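Local coordinates for periplasmic binding protein (PDB 4MX8) that probably serves as the extracytoplasmic solute-binding component of an ABC importer, possibly one for iron complexes such as siderophores, at residues 54-58 and 74-79; 92-96 and 114-118; 169-173 and 214-218; 179-184 and 243-247; 191-195 and 233-239. One frame throughout, in Å; residues are numbered along the deposited sequence.

Interaction 1: 54-58 and 74-79; sequences MAALD and SVPDYL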
# COMPACT_ATOMS: atom_id res chain seq x y z
N MSE A 54 -2.49 7.66 2.56
CA MSE A 54 -2.28 7.09 3.90
C MSE A 54 -0.84 6.62 4.13
O MSE A 54 -0.36 6.58 5.26
CB MSE A 54 -3.29 5.96 4.18
CG MSE A 54 -4.77 6.38 4.21
SE MSE A 54 -5.16 7.90 5.36
CE MSE A 54 -4.76 9.38 4.19
N ALA A 55 -0.15 6.27 3.05
CA ALA A 55 1.20 5.78 3.22
C ALA A 55 2.13 6.93 3.55
O ALA A 55 3.06 6.78 4.34
CB ALA A 55 1.64 5.05 2.00
N ALA A 56 1.88 8.10 2.95
CA ALA A 56 2.63 9.28 3.36
C ALA A 56 2.26 9.71 4.77
O ALA A 56 3.11 10.15 5.52
CB ALA A 56 2.42 10.42 2.41
N LEU A 57 0.97 9.57 5.12
CA LEU A 57 0.53 9.90 6.48
C LEU A 57 1.30 9.01 7.45
O LEU A 57 1.86 9.50 8.42
CB LEU A 57 -0.98 9.72 6.65
CG LEU A 57 -1.59 10.24 7.97
CD1 LEU A 57 -3.02 10.64 7.75
CD2 LEU A 57 -1.52 9.24 9.11
N ASP A 58 1.32 7.71 7.16
CA ASP A 58 2.06 6.73 7.93
C ASP A 58 3.50 7.18 8.19
O ASP A 58 3.90 7.37 9.34
CB ASP A 58 2.06 5.40 7.16
CG ASP A 58 2.68 4.25 7.94
OD1 ASP A 58 3.42 4.49 8.93
OD2 ASP A 58 2.43 3.09 7.55
N SER A 74 -11.25 8.04 6.43
CA SER A 74 -10.46 6.98 5.79
C SER A 74 -9.19 6.61 6.54
O SER A 74 -8.53 5.63 6.21
CB SER A 74 -10.06 7.38 4.36
OG SER A 74 -11.15 7.92 3.64
N VAL A 75 -8.81 7.42 7.53
CA VAL A 75 -7.57 7.16 8.25
C VAL A 75 -7.75 5.90 9.06
O VAL A 75 -8.67 5.82 9.88
CB VAL A 75 -7.19 8.33 9.19
CG1 VAL A 75 -6.00 7.95 10.05
CG2 VAL A 75 -6.89 9.58 8.41
N PRO A 76 -6.89 4.89 8.82
CA PRO A 76 -6.92 3.60 9.52
C PRO A 76 -6.66 3.83 10.98
O PRO A 76 -5.94 4.76 11.32
CB PRO A 76 -5.73 2.85 8.91
CG PRO A 76 -5.54 3.48 7.59
CD PRO A 76 -5.83 4.93 7.80
N ASP A 77 -7.22 3.00 11.84
CA ASP A 77 -7.08 3.22 13.28
C ASP A 77 -5.61 3.25 13.71
O ASP A 77 -5.24 4.03 14.58
CB ASP A 77 -7.86 2.16 14.07
CG ASP A 77 -7.84 0.79 13.40
OD1 ASP A 77 -6.83 0.43 12.74
OD2 ASP A 77 -8.86 0.07 13.55
N TYR A 78 -4.77 2.44 13.09
CA TYR A 78 -3.37 2.40 13.50
C TYR A 78 -2.58 3.65 13.15
O TYR A 78 -1.46 3.82 13.63
CB TYR A 78 -2.68 1.12 13.03
CG TYR A 78 -2.40 0.98 11.55
CD1 TYR A 78 -1.24 1.48 11.00
CD2 TYR A 78 -3.27 0.30 10.72
CE1 TYR A 78 -0.96 1.35 9.65
CE2 TYR A 78 -3.00 0.16 9.36
CZ TYR A 78 -1.83 0.68 8.84
OH TYR A 78 -1.52 0.57 7.51
N LEU A 79 -3.16 4.51 12.32
CA LEU A 79 -2.52 5.78 11.95
C LEU A 79 -3.23 6.98 12.58
O LEU A 79 -2.75 8.11 12.49
CB LEU A 79 -2.46 5.95 10.44
CG LEU A 79 -1.65 4.89 9.72
CD1 LEU A 79 -1.68 5.16 8.23
CD2 LEU A 79 -0.24 4.88 10.24
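Leu-79 and Met-54, a selenomethionine, make the largest shares of this contact between the start of helix 54-62 and the loop entering helix 77-80. The apolar touches dominate. Leu-79 sets its two methyls against one turn of the helix, CD1 lying 3.5 Å from the carbonyl O of Met-54 and CD2 3.7 Å from CA of Asp-58. Its CB meets CD2 of Leu-57 at 3.7 Å, the two side chains sliding past each other in opposite directions. Met-54 is bent at chi2 and chi3 (-51° and 85°), which brings SE against the loop, 3.8 Å from Val-75 CA and 3.9 Å from Pro-76 CD. Val-75 CG2 touches both this selenium and CD1 of Leu-57. Cutting Leu-79 back to alanine is likely to open a gap beside Met-54 O and strip the aliphatic cover from Asp-58. The polar groups turn to partners outside the two segments: Asp-58 takes the backbone N of Glu-300 on OD1, while its OD2 and Tyr-78 OH are each hydrogen-bonded to Thr-301 OG1. No hydrogen bond joins the two segments directly, so shape and hydrophobic burial hold them, with Thr-301 tying their polar ends together.

Interaction 2: 92-96 and 114-118; sequences TLFEA and RSSGL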
# COMPACT_ATOMS: atom_id res chain seq x y z
N THR A 92 -11.80 13.08 0.78
CA THR A 92 -11.74 11.62 0.85
C THR A 92 -10.47 11.17 0.14
O THR A 92 -9.68 12.01 -0.28
CB THR A 92 -12.90 10.96 0.15
OG1 THR A 92 -12.76 11.20 -1.26
CG2 THR A 92 -14.24 11.52 0.65
N LEU A 93 -10.28 9.86 -0.01
CA LEU A 93 -9.06 9.34 -0.63
C LEU A 93 -8.96 9.74 -2.10
O LEU A 93 -7.90 9.62 -2.70
CB LEU A 93 -9.01 7.82 -0.53
CG LEU A 93 -8.92 7.24 0.88
CD1 LEU A 93 -8.98 5.72 0.84
CD2 LEU A 93 -7.65 7.73 1.54
N PHE A 94 -10.08 10.20 -2.67
CA PHE A 94 -10.20 10.44 -4.10
C PHE A 94 -10.48 11.90 -4.44
O PHE A 94 -10.36 12.30 -5.61
CB PHE A 94 -11.39 9.66 -4.65
CG PHE A 94 -11.22 8.19 -4.63
CD1 PHE A 94 -10.41 7.55 -5.53
CD2 PHE A 94 -11.94 7.42 -3.74
CE1 PHE A 94 -10.29 6.16 -5.52
CE2 PHE A 94 -11.83 6.04 -3.73
CZ PHE A 94 -11.01 5.41 -4.62
N GLU A 95 -10.89 12.68 -3.45
CA GLU A 95 -11.48 13.97 -3.72
C GLU A 95 -11.13 14.99 -2.65
O GLU A 95 -11.11 14.67 -1.46
CB GLU A 95 -12.99 13.81 -3.81
CG GLU A 95 -13.70 14.94 -4.52
CD GLU A 95 -15.17 14.65 -4.77
OE1 GLU A 95 -15.68 13.64 -4.23
OE2 GLU A 95 -15.81 15.44 -5.51
N ALA A 96 -10.86 16.22 -3.06
CA ALA A 96 -10.47 17.26 -2.12
C ALA A 96 -11.55 18.33 -1.91
O ALA A 96 -12.19 18.77 -2.86
CB ALA A 96 -9.17 17.91 -2.59
N ARG A 114 -4.60 7.02 -5.16
CA ARG A 114 -5.99 7.38 -5.45
C ARG A 114 -6.14 8.89 -5.56
O ARG A 114 -7.04 9.38 -6.26
CB ARG A 114 -6.92 6.83 -4.37
CG ARG A 114 -6.98 5.32 -4.31
CD ARG A 114 -7.73 4.83 -3.08
NE ARG A 114 -7.79 3.37 -3.01
CZ ARG A 114 -6.94 2.63 -2.30
NH1 ARG A 114 -7.07 1.31 -2.29
NH2 ARG A 114 -5.98 3.20 -1.60
N SER A 115 -5.27 9.62 -4.88
CA SER A 115 -5.37 11.07 -4.89
C SER A 115 -4.37 11.73 -5.84
O SER A 115 -4.26 12.95 -5.86
CB SER A 115 -5.23 11.64 -3.48
OG SER A 115 -3.94 11.37 -2.97
N SER A 116 -3.67 10.91 -6.62
CA SER A 116 -2.62 11.40 -7.51
C SER A 116 -3.18 12.52 -8.41
O SER A 116 -2.58 13.60 -8.51
CB SER A 116 -2.03 10.25 -8.34
OG SER A 116 -1.91 10.60 -9.70
N GLY A 117 -4.35 12.28 -9.00
CA GLY A 117 -4.95 13.22 -9.92
C GLY A 117 -5.31 14.59 -9.35
O GLY A 117 -5.41 15.56 -10.10
N LEU A 118 -5.50 14.65 -8.03
CA LEU A 118 -5.80 15.91 -7.35
C LEU A 118 -4.61 16.85 -7.30
O LEU A 118 -4.72 17.95 -6.77
CB LEU A 118 -6.20 15.64 -5.90
CG LEU A 118 -7.39 14.75 -5.63
CD1 LEU A 118 -7.62 14.72 -4.14
CD2 LEU A 118 -8.59 15.31 -6.32
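Two surface loops pack together here, Leu-93 and Phe-94 of the one after strand 87-89 lying on Arg-114, and the residues that follow meeting Leu-118 of the one after strand 108-111. The Phe-94 ring atoms CD1, CE1 and CZ lie obliquely along the Arg-114 side chain: CE1 is 3.6 Å from CB, and CZ is 3.7 Å from CD. The arginine runs extended from CG to NE (chi2 170°, chi3 -180°), so its methylenes run along that side of the ring. The guanidinium is turned 87° to the ring plane and has CZ of Phe-94 at its edge, which makes this an aliphatic contact and no flat stack. On the neighbouring residue, Leu-93 CB meets Arg-114 CD at 4.1 Å. The phenylalanine is delivered by an ST turn, in which Thr-92 OG1 accepts from the backbone N of Phe-94 at 3.2 Å; each loop leads from a strand into a helix, 98-104 in one case and 119-123 in the other. Beyond the contact, Arg-114 donates NH1 to the carbonyl O of Tyr-293 and NH2 to that of Ile-294. Both carbonyls would probably lose these donors if Arg-114 were an alanine, and the Phe-94 ring the CG and CD methylenes it lies against. At the far end Leu-118 spreads its methyls over the other backbone, CD1 resting 3.9 Å from Ala-96 CB and CD2 3.6 Å from the carbonyl O of Phe-94. Ser-115 hydrogen-bonds through OG to Gly-112 N, while its CB lies against the carbonyl O of Leu-93.

Interaction 3: 169-173 and 214-218; sequences IAEAK and DVFGV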
# COMPACT_ATOMS: atom_id res chain seq x y z
N ILE A 169 12.23 -7.10 6.83
CA ILE A 169 11.94 -7.72 5.55
C ILE A 169 12.82 -8.95 5.32
O ILE A 169 12.33 -10.01 4.91
CB ILE A 169 12.09 -6.72 4.42
CG1 ILE A 169 10.91 -5.76 4.45
CG2 ILE A 169 12.11 -7.42 3.10
CD1 ILE A 169 10.91 -4.81 3.32
N ALA A 170 14.11 -8.84 5.62
CA ALA A 170 15.01 -9.97 5.47
C ALA A 170 14.61 -11.10 6.39
O ALA A 170 14.74 -12.26 6.03
CB ALA A 170 16.40 -9.55 5.73
N GLU A 171 14.13 -10.75 7.59
CA GLU A 171 13.66 -11.75 8.55
C GLU A 171 12.50 -12.55 7.97
O GLU A 171 12.51 -13.77 8.03
CB GLU A 171 13.21 -11.09 9.85
CG GLU A 171 12.80 -12.08 10.94
CD GLU A 171 12.24 -11.39 12.20
OE1 GLU A 171 12.11 -10.14 12.20
OE2 GLU A 171 11.93 -12.11 13.20
N ALA A 172 11.53 -11.85 7.39
CA ALA A 172 10.38 -12.50 6.77
C ALA A 172 10.76 -13.34 5.55
O ALA A 172 10.34 -14.49 5.43
CB ALA A 172 9.33 -11.48 6.40
N LYS A 173 11.55 -12.77 4.64
CA LYS A 173 12.05 -13.55 3.50
C LYS A 173 12.70 -14.86 3.95
O LYS A 173 12.48 -15.92 3.35
CB LYS A 173 13.03 -12.73 2.65
CG LYS A 173 12.39 -11.64 1.82
CD LYS A 173 13.44 -10.72 1.19
CE LYS A 173 14.28 -11.48 0.20
NZ LYS A 173 15.46 -10.69 -0.25
N ASP A 214 7.25 -10.41 -4.78
CA ASP A 214 8.34 -9.53 -5.22
C ASP A 214 9.26 -9.05 -4.09
O ASP A 214 10.48 -8.97 -4.25
CB ASP A 214 7.77 -8.32 -5.95
CG ASP A 214 7.06 -8.70 -7.25
OD1 ASP A 214 7.47 -9.71 -7.90
OD2 ASP A 214 6.10 -7.99 -7.63
N VAL A 215 8.64 -8.72 -2.96
CA VAL A 215 9.34 -8.28 -1.76
C VAL A 215 9.67 -9.45 -0.81
O VAL A 215 10.81 -9.59 -0.34
CB VAL A 215 8.46 -7.29 -0.99
CG1 VAL A 215 9.03 -6.99 0.40
CG2 VAL A 215 8.26 -6.03 -1.80
N PHE A 216 8.68 -10.29 -0.52
CA PHE A 216 8.85 -11.35 0.47
C PHE A 216 9.31 -12.71 -0.07
O PHE A 216 9.71 -13.59 0.69
CB PHE A 216 7.59 -11.47 1.32
CG PHE A 216 7.30 -10.23 2.11
CD1 PHE A 216 7.99 -9.96 3.28
CD2 PHE A 216 6.38 -9.31 1.66
CE1 PHE A 216 7.74 -8.80 3.99
CE2 PHE A 216 6.11 -8.16 2.38
CZ PHE A 216 6.78 -7.91 3.54
N GLY A 217 9.27 -12.88 -1.39
CA GLY A 217 9.92 -14.01 -2.00
C GLY A 217 9.19 -15.34 -2.06
O GLY A 217 9.81 -16.37 -2.30
N VAL A 218 7.88 -15.32 -1.84
CA VAL A 218 7.07 -16.51 -2.06
C VAL A 218 7.22 -16.95 -3.52
O VAL A 218 7.03 -16.14 -4.44
CB VAL A 218 5.60 -16.19 -1.78
CG1 VAL A 218 4.72 -17.36 -2.16
CG2 VAL A 218 5.39 -15.82 -0.32
O HOH W 1 12.01 -15.31 0.49
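Lys-173 lies across the backbone of Val-215 and Phe-216, and its aliphatic chain can be followed outward over two carbonyl groups. CB starts 4.0 Å from the carbonyl O of Phe-216. With CG set beside the backbone N (chi1 -73°), that atom touches both carbonyls and comes within 3.4 Å of Val-215 O. CD continues along the same oxygen of Val-215, at 3.2 Å. A bend at chi3 (65°) then turns the chain, and CE is already 4.0 Å from Val-215 O. The lysine therefore meets this backbone through its methylenes. Its own carbonyl is tied across by water: one molecule donates to Lys-173 O at 3.0 Å and to Phe-216 O at 2.9 Å, joining two backbone acceptors that could not bond each other. On the buried side, the Phe-216 ring receives Ala-172 CB at its edge, 3.7 Å from CD1, while CG1 of Val-215 sits over the centre of one face. The same CG1 meets Ile-169 CD1 at 4.1 Å, the two side chains crossing at about a right angle. Met-305 and Val-309 of helix 299-309 also pack on the phenylalanine. The loop after helix 207-214 is thus seated on the long helix 155-179; a long helix running between two alpha/beta lobes is typical of solute-binding proteins of this family.

Interaction 4: 179-184 and 243-247; sequences ASGTGL and DPQWL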
# COMPACT_ATOMS: atom_id res chain seq x y z
N ALA A 179 9.87 -22.01 5.10
CA ALA A 179 8.60 -22.70 4.84
C ALA A 179 8.69 -23.45 3.52
O ALA A 179 7.98 -24.42 3.29
CB ALA A 179 7.47 -21.69 4.78
N SER A 180 9.57 -22.96 2.66
CA SER A 180 9.67 -23.37 1.28
C SER A 180 8.31 -23.47 0.60
O SER A 180 7.37 -22.69 0.88
CB SER A 180 10.42 -24.70 1.14
OG SER A 180 10.93 -24.84 -0.18
N GLY A 181 8.24 -24.42 -0.32
CA GLY A 181 7.04 -24.67 -1.06
C GLY A 181 6.73 -23.57 -2.04
O GLY A 181 7.48 -22.62 -2.24
N THR A 182 5.58 -23.75 -2.66
CA THR A 182 5.03 -22.83 -3.62
C THR A 182 3.87 -22.06 -2.96
O THR A 182 3.23 -22.57 -2.03
CB THR A 182 4.52 -23.64 -4.81
OG1 THR A 182 4.11 -22.75 -5.83
CG2 THR A 182 3.34 -24.54 -4.41
N GLY A 183 3.60 -20.84 -3.42
CA GLY A 183 2.49 -20.08 -2.86
C GLY A 183 1.62 -19.37 -3.90
O GLY A 183 2.03 -19.21 -5.05
N LEU A 184 0.42 -18.96 -3.50
CA LEU A 184 -0.44 -18.16 -4.36
C LEU A 184 -1.12 -17.08 -3.54
O LEU A 184 -1.69 -17.37 -2.49
CB LEU A 184 -1.49 -19.03 -5.05
CG LEU A 184 -2.43 -18.24 -5.97
CD1 LEU A 184 -1.67 -17.76 -7.19
CD2 LEU A 184 -3.64 -19.05 -6.37
N ASP A 243 -3.12 -26.26 -6.85
CA ASP A 243 -2.85 -26.62 -5.46
C ASP A 243 -1.55 -26.08 -4.87
O ASP A 243 -0.57 -26.81 -4.74
CB ASP A 243 -2.94 -28.13 -5.28
CG ASP A 243 -2.89 -28.55 -3.82
OD1 ASP A 243 -2.26 -29.59 -3.54
OD2 ASP A 243 -3.47 -27.83 -2.97
N PRO A 244 -1.54 -24.79 -4.52
CA PRO A 244 -0.37 -24.17 -3.91
C PRO A 244 -0.20 -24.67 -2.48
O PRO A 244 -1.21 -24.96 -1.82
CB PRO A 244 -0.71 -22.68 -3.91
CG PRO A 244 -2.19 -22.63 -3.92
CD PRO A 244 -2.67 -23.85 -4.65
N GLN A 245 1.05 -24.77 -2.03
CA GLN A 245 1.36 -25.19 -0.68
C GLN A 245 0.89 -24.17 0.36
O GLN A 245 0.40 -24.54 1.43
CB GLN A 245 2.86 -25.43 -0.53
CG GLN A 245 3.25 -26.01 0.81
CD GLN A 245 2.84 -27.46 0.93
OE1 GLN A 245 2.80 -28.17 -0.07
NE2 GLN A 245 2.54 -27.91 2.15
N TRP A 246 1.05 -22.89 0.05
CA TRP A 246 0.62 -21.82 0.93
C TRP A 246 -0.33 -20.92 0.16
O TRP A 246 -0.07 -20.59 -1.01
CB TRP A 246 1.82 -21.01 1.37
CG TRP A 246 2.82 -21.79 2.10
CD1 TRP A 246 3.94 -22.37 1.58
CD2 TRP A 246 2.82 -22.08 3.49
NE1 TRP A 246 4.64 -23.01 2.58
CE2 TRP A 246 3.96 -22.85 3.76
CE3 TRP A 246 1.96 -21.77 4.54
CZ2 TRP A 246 4.27 -23.31 5.04
CZ3 TRP A 246 2.26 -22.23 5.81
CH2 TRP A 246 3.41 -22.99 6.05
N LEU A 247 -1.43 -20.53 0.81
CA LEU A 247 -2.40 -19.61 0.21
C LEU A 247 -2.44 -18.34 1.04
O LEU A 247 -2.74 -18.39 2.23
CB LEU A 247 -3.78 -20.25 0.16
CG LEU A 247 -4.95 -19.51 -0.51
CD1 LEU A 247 -4.80 -19.51 -2.01
CD2 LEU A 247 -6.27 -20.15 -0.13
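Trp-246 and its neighbours across the strands exchange two sound backbone hydrogen bonds: Trp-246 N donates to Thr-182 O at 3.0 Å, in the carbonyl plane, and Trp-246 O accepts from Leu-184 N, also at 3.0 Å. They pair the starts of strands 183-189 and 246-251, parallel neighbours at the middle of a four-stranded mixed sheet in an alpha/beta lobe. A C-H...O contact reinforces the pairing, with Gly-183 CA 3.2 Å from Trp-246 O. The indole adds a weak, bent bond from NE1 to Ser-180 O (3.2 Å, 122° at the hydrogen). With CG beside the backbone N (chi1 -61°), the ring reaches back along the incoming turn, where Ala-179 CB approaches CZ2 to 3.6 Å. His-283, from outside the pair, stacks on the same indole, and its ND1 hydrogen-bonds to Gln-245 O. Gly-181 passes close by Gln-245, CA to CB 4.3 Å. Thr-182 lays CG2 against Pro-244 CA at 3.8 Å. On the sheet face that bears Leu-184 and Leu-247, the proline ring meets the first of these, its CG lying 3.8 Å from Leu-184 CB.

Interaction 5: 191-195 and 233-239; sequences GQLSA and PISFEFL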
# COMPACT_ATOMS: atom_id res chain seq x y z
N GLY A 191 -17.25 -12.42 -3.02
CA GLY A 191 -17.39 -13.86 -3.13
C GLY A 191 -16.57 -14.41 -4.27
O GLY A 191 -16.54 -15.62 -4.49
N GLN A 192 -15.89 -13.51 -4.98
CA GLN A 192 -15.06 -13.86 -6.12
C GLN A 192 -13.60 -14.00 -5.71
O GLN A 192 -13.19 -13.47 -4.68
CB GLN A 192 -15.17 -12.76 -7.16
CG GLN A 192 -15.33 -13.25 -8.58
CD GLN A 192 -16.75 -13.12 -9.06
OE1 GLN A 192 -17.60 -13.95 -8.76
NE2 GLN A 192 -17.03 -12.05 -9.81
N LEU A 193 -12.81 -14.69 -6.52
CA LEU A 193 -11.37 -14.81 -6.26
C LEU A 193 -10.55 -14.20 -7.41
O LEU A 193 -10.83 -14.43 -8.58
CB LEU A 193 -10.99 -16.29 -6.04
CG LEU A 193 -10.95 -16.81 -4.60
CD1 LEU A 193 -12.23 -16.57 -3.87
CD2 LEU A 193 -10.63 -18.29 -4.55
N SER A 194 -9.55 -13.39 -7.08
CA SER A 194 -8.63 -12.88 -8.11
C SER A 194 -7.22 -13.33 -7.77
O SER A 194 -6.77 -13.19 -6.63
CB SER A 194 -8.68 -11.34 -8.18
OG SER A 194 -10.00 -10.85 -8.05
N ALA A 195 -6.51 -13.88 -8.75
CA ALA A 195 -5.14 -14.32 -8.52
C ALA A 195 -4.18 -13.14 -8.53
O ALA A 195 -4.18 -12.34 -9.48
CB ALA A 195 -4.73 -15.36 -9.55
N PRO A 233 -11.24 -13.42 -13.04
CA PRO A 233 -11.32 -14.13 -11.75
C PRO A 233 -11.14 -15.64 -11.88
O PRO A 233 -11.45 -16.22 -12.91
CB PRO A 233 -12.75 -13.84 -11.29
CG PRO A 233 -13.05 -12.53 -11.85
CD PRO A 233 -12.33 -12.44 -13.18
N ILE A 234 -10.61 -16.27 -10.83
CA ILE A 234 -10.37 -17.70 -10.83
C ILE A 234 -11.43 -18.42 -10.00
O ILE A 234 -12.00 -17.85 -9.07
CB ILE A 234 -8.96 -18.04 -10.30
CG1 ILE A 234 -8.80 -17.61 -8.85
CG2 ILE A 234 -7.87 -17.38 -11.14
CD1 ILE A 234 -7.49 -18.06 -8.24
N SER A 235 -11.70 -19.68 -10.35
CA SER A 235 -12.68 -20.48 -9.64
C SER A 235 -12.04 -21.15 -8.44
O SER A 235 -10.82 -21.14 -8.31
CB SER A 235 -13.24 -21.55 -10.58
OG SER A 235 -12.19 -22.33 -11.12
N PHE A 236 -12.84 -21.73 -7.55
CA PHE A 236 -12.26 -22.53 -6.47
C PHE A 236 -11.50 -23.71 -7.06
O PHE A 236 -10.48 -24.12 -6.53
CB PHE A 236 -13.34 -23.03 -5.51
CG PHE A 236 -14.07 -21.93 -4.81
CD1 PHE A 236 -13.40 -21.05 -3.99
CD2 PHE A 236 -15.44 -21.79 -4.96
CE1 PHE A 236 -14.08 -20.04 -3.33
CE2 PHE A 236 -16.12 -20.78 -4.31
CZ PHE A 236 -15.44 -19.91 -3.49
N GLU A 237 -12.00 -24.24 -8.17
CA GLU A 237 -11.34 -25.34 -8.86
C GLU A 237 -9.91 -25.01 -9.31
O GLU A 237 -9.07 -25.90 -9.41
CB GLU A 237 -12.19 -25.82 -10.03
CG GLU A 237 -13.50 -26.48 -9.64
CD GLU A 237 -14.65 -25.50 -9.54
OE1 GLU A 237 -15.83 -25.94 -9.56
OE2 GLU A 237 -14.38 -24.28 -9.46
N PHE A 238 -9.65 -23.73 -9.58
CA PHE A 238 -8.31 -23.27 -9.92
C PHE A 238 -7.36 -23.56 -8.77
O PHE A 238 -6.24 -24.03 -8.98
CB PHE A 238 -8.34 -21.76 -10.22
CG PHE A 238 -7.01 -21.18 -10.66
CD1 PHE A 238 -6.05 -20.79 -9.72
CD2 PHE A 238 -6.73 -20.99 -12.01
CE1 PHE A 238 -4.83 -20.24 -10.12
CE2 PHE A 238 -5.52 -20.43 -12.41
CZ PHE A 238 -4.57 -20.06 -11.46
N LEU A 239 -7.80 -23.29 -7.54
CA LEU A 239 -6.96 -23.52 -6.37
C LEU A 239 -6.62 -24.99 -6.30
O LEU A 239 -5.46 -25.36 -6.15
CB LEU A 239 -7.66 -23.10 -5.09
CG LEU A 239 -7.93 -21.61 -4.99
CD1 LEU A 239 -8.62 -21.29 -3.68
CD2 LEU A 239 -6.63 -20.86 -5.10
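Leu-193 fills the tight half of this contact, its branches entering an apolar cluster on the incoming segment 233-239. CD2 lies 3.7 Å from Leu-239 CD1 and 4.0 Å from Phe-236 CD1, and CD1 meets CE1 of the same ring; the leucine crosses both partners at about a right angle. Its CB is 3.8 Å from Ile-234 CG1. One hydrogen bond fastens the backbone, Ile-234 N to Leu-193 O at 2.9 Å, with the donor tilted 33° from the carbonyl plane. Strand 192-195 is an outermost strand of the mixed sheet, and the chain running past it enters helix 236-242 through an N-cap: Ser-235 OG accepts from Phe-238 N at 3.3 Å. Ile-234 holds CG1 between its backbone N and carbonyl carbon (chi1 63°), which leaves CG2 to lie over the centre of the Phe-238 ring. That methyl also touches Ala-195 CB, at 4.1 Å; Ala-195 in turn packs on Ile-225 and Thr-229 of helix 225-229. Toward solvent the contacts are fewer. There Gln-192 bends at chi2 and lays only its CG against the exposed Pro-233 ring, 3.8 Å from CB, the two side chains crossing obliquely.

How the interactions relate
Interactions 1 and 3 are buried, interaction 2 lies at the surface, and interactions 4 and 5 are partly buried. Interactions 1 and 2 touch through Leu-93, which packs on Ser-74 and Met-54; neither has a direct hydrogen bond across it. On the opposite side of the chain's centre from interaction 1, interactions 4 and 5 reach one sheet and both use backbone hydrogen bonds. Interaction 5 is nested in the loop that interaction 4 closes, and Leu-239 packs on Leu-184 and Leu-247. Interaction 3 seats a loop on helix 155-179 by apolar packing and a water bridge; that helix leads into strand 183-189 of interaction 4, where Val-218 meets Gly-183.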